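CdiI immunity protein (Yersinia kristensenii ATCC 33638, PDB 5E3E) probably protects its own cell by binding and neutralising the matching CdiA toxin domain, an RNase A-like nuclease, with which it forms a complex. Local coordinates at residues 10-15 with 34-39. Residues are numbered along the deposited sequence; the frame is centred on the assembly and turned at random.
Sequences LSYLLR and AAYKAT
Leu13 lays one methyl over the ring of Tyr36, and this is the heart of the contact between helix 8-17 and helix 29-39. It is a CH-pi interaction: CD1 of Leu13 sits 3.9 Å from the centroid of the Tyr36 ring, 21° off the ring normal, displaced toward the CG-CD1 side. The nearest ring atom is CD1 of Tyr36, 3.7 Å from CD1 of Leu13. Leu13 holds its CG anti to the backbone N (chi1 178°), which carries the branch out to the ring although its CB does not start toward helix 29-39; the CB of Tyr36 does point toward helix 8-17, and the two side chains cross at about a right angle.

The second apolar touch is looser and runs edge to edge. CD2 of Tyr12 comes 4.2 Å from CE1 of Tyr36, each atom near the plane of the other ring, so the two tyrosines meet rim to rim without stacking. Around them, Arg45 and Met48 of helix 42-56 also touch Tyr36, and Tyr17 packs edge-to-face with it.

No hydrogen bond crosses between the segments; the polar bonds lie within or beyond them. Thr39 turns its OG1 back onto the carbonyl O of Ala35 at 2.7 Å, and that oxygen also takes the N-H of Thr39, the two donors arriving from opposite faces of the carbonyl plane. The hydroxyl of Tyr12 hydrogen-bonds to OE2 of Glu40 and to the backbone N of Tyr63 of the toxin chain.

The join is thus apolar, made mainly by Leu13 on the Tyr36 ring with the Tyr12 edge added, and rests on dispersion and fit of shape. Through its OH, Tyr12 also links this packing to the toxin interface and may contribute to binding.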
# COMPACT_ATOMS: atom_id res chain seq x y z
N LEU A 10 1.37 -1.60 11.10
CA LEU A 10 1.79 -0.46 10.29
C LEU A 10 1.95 -0.83 8.83
O LEU A 10 1.60 -0.04 7.96
CB LEU A 10 3.10 0.15 10.80
CG LEU A 10 2.96 1.30 11.76
CD1 LEU A 10 4.35 1.71 12.22
CD2 LEU A 10 2.21 2.48 11.12
N SER A 11 2.45 -2.02 8.55
CA SER A 11 2.54 -2.46 7.14
C SER A 11 1.13 -2.47 6.50
O SER A 11 0.97 -2.07 5.38
CB SER A 11 3.17 -3.82 7.01
OG SER A 11 4.50 -3.74 7.48
N TYR A 12 0.12 -2.92 7.26
CA TYR A 12 -1.25 -2.97 6.77
C TYR A 12 -1.79 -1.57 6.48
O TYR A 12 -2.29 -1.34 5.37
CB TYR A 12 -2.15 -3.69 7.78
CG TYR A 12 -3.60 -3.73 7.38
CD1 TYR A 12 -4.02 -4.50 6.30
CD2 TYR A 12 -4.53 -3.00 8.06
CE1 TYR A 12 -5.36 -4.54 5.92
CE2 TYR A 12 -5.86 -3.02 7.68
CZ TYR A 12 -6.29 -3.80 6.63
OH TYR A 12 -7.65 -3.84 6.26
N LEU A 13 -1.68 -0.64 7.44
CA LEU A 13 -2.05 0.75 7.18
C LEU A 13 -1.34 1.31 5.93
O LEU A 13 -1.95 1.91 5.09
CB LEU A 13 -1.72 1.66 8.35
CG LEU A 13 -2.00 3.15 8.23
CD1 LEU A 13 -3.51 3.40 8.08
CD2 LEU A 13 -1.44 3.85 9.46
N LEU A 14 -0.03 1.12 5.87
CA LEU A 14 0.78 1.83 4.90
C LEU A 14 0.70 1.21 3.51
O LEU A 14 0.87 1.92 2.52
CB LEU A 14 2.23 1.94 5.39
CG LEU A 14 2.42 2.80 6.64
CD1 LEU A 14 3.88 2.92 7.07
CD2 LEU A 14 1.78 4.17 6.53
N ARG A 15 0.39 -0.08 3.44
CA ARG A 15 0.30 -0.77 2.17
C ARG A 15 -1.10 -0.93 1.65
O ARG A 15 -1.29 -0.90 0.43
CB ARG A 15 0.99 -2.11 2.19
CG ARG A 15 2.44 -2.00 2.53
CD ARG A 15 3.08 -3.37 2.55
NE ARG A 15 4.50 -3.34 2.92
CZ ARG A 15 5.31 -4.41 2.91
NH1 ARG A 15 4.86 -5.62 2.56
NH2 ARG A 15 6.57 -4.29 3.28
N ALA A 34 -9.22 8.33 8.45
CA ALA A 34 -10.57 8.21 8.96
C ALA A 34 -11.26 6.97 8.44
O ALA A 34 -12.03 6.35 9.17
CB ALA A 34 -11.40 9.43 8.63
N ALA A 35 -11.01 6.60 7.19
CA ALA A 35 -11.58 5.37 6.62
C ALA A 35 -11.04 4.13 7.34
O ALA A 35 -11.79 3.19 7.61
CB ALA A 35 -11.28 5.29 5.13
N TYR A 36 -9.73 4.13 7.64
CA TYR A 36 -9.13 3.06 8.41
C TYR A 36 -9.80 2.96 9.79
O TYR A 36 -10.20 1.88 10.23
CB TYR A 36 -7.65 3.33 8.52
CG TYR A 36 -6.92 2.49 9.52
CD1 TYR A 36 -6.32 1.30 9.13
CD2 TYR A 36 -6.73 2.93 10.81
CE1 TYR A 36 -5.60 0.53 10.03
CE2 TYR A 36 -6.00 2.16 11.72
CZ TYR A 36 -5.44 0.97 11.33
OH TYR A 36 -4.72 0.25 12.24
N LYS A 37 -9.93 4.08 10.45
CA LYS A 37 -10.50 4.09 11.78
C LYS A 37 -11.92 3.54 11.75
O LYS A 37 -12.30 2.77 12.64
CB LYS A 37 -10.48 5.49 12.40
CG LYS A 37 -11.08 5.47 13.82
CD LYS A 37 -10.91 6.78 14.55
CE LYS A 37 -11.58 6.63 15.90
NZ LYS A 37 -11.54 7.86 16.72
N ALA A 38 -12.70 3.96 10.75
CA ALA A 38 -14.10 3.54 10.66
C ALA A 38 -14.26 2.07 10.32
O ALA A 38 -15.20 1.41 10.80
CB ALA A 38 -14.84 4.38 9.64
N THR A 39 -13.36 1.56 9.50
CA THR A 39 -13.47 0.23 8.94
C THR A 39 -12.90 -0.84 9.87
O THR A 39 -13.53 -1.91 10.04
CB THR A 39 -12.74 0.18 7.57
OG1 THR A 39 -13.32 1.13 6.68
CG2 THR A 39 -12.86 -1.20 6.95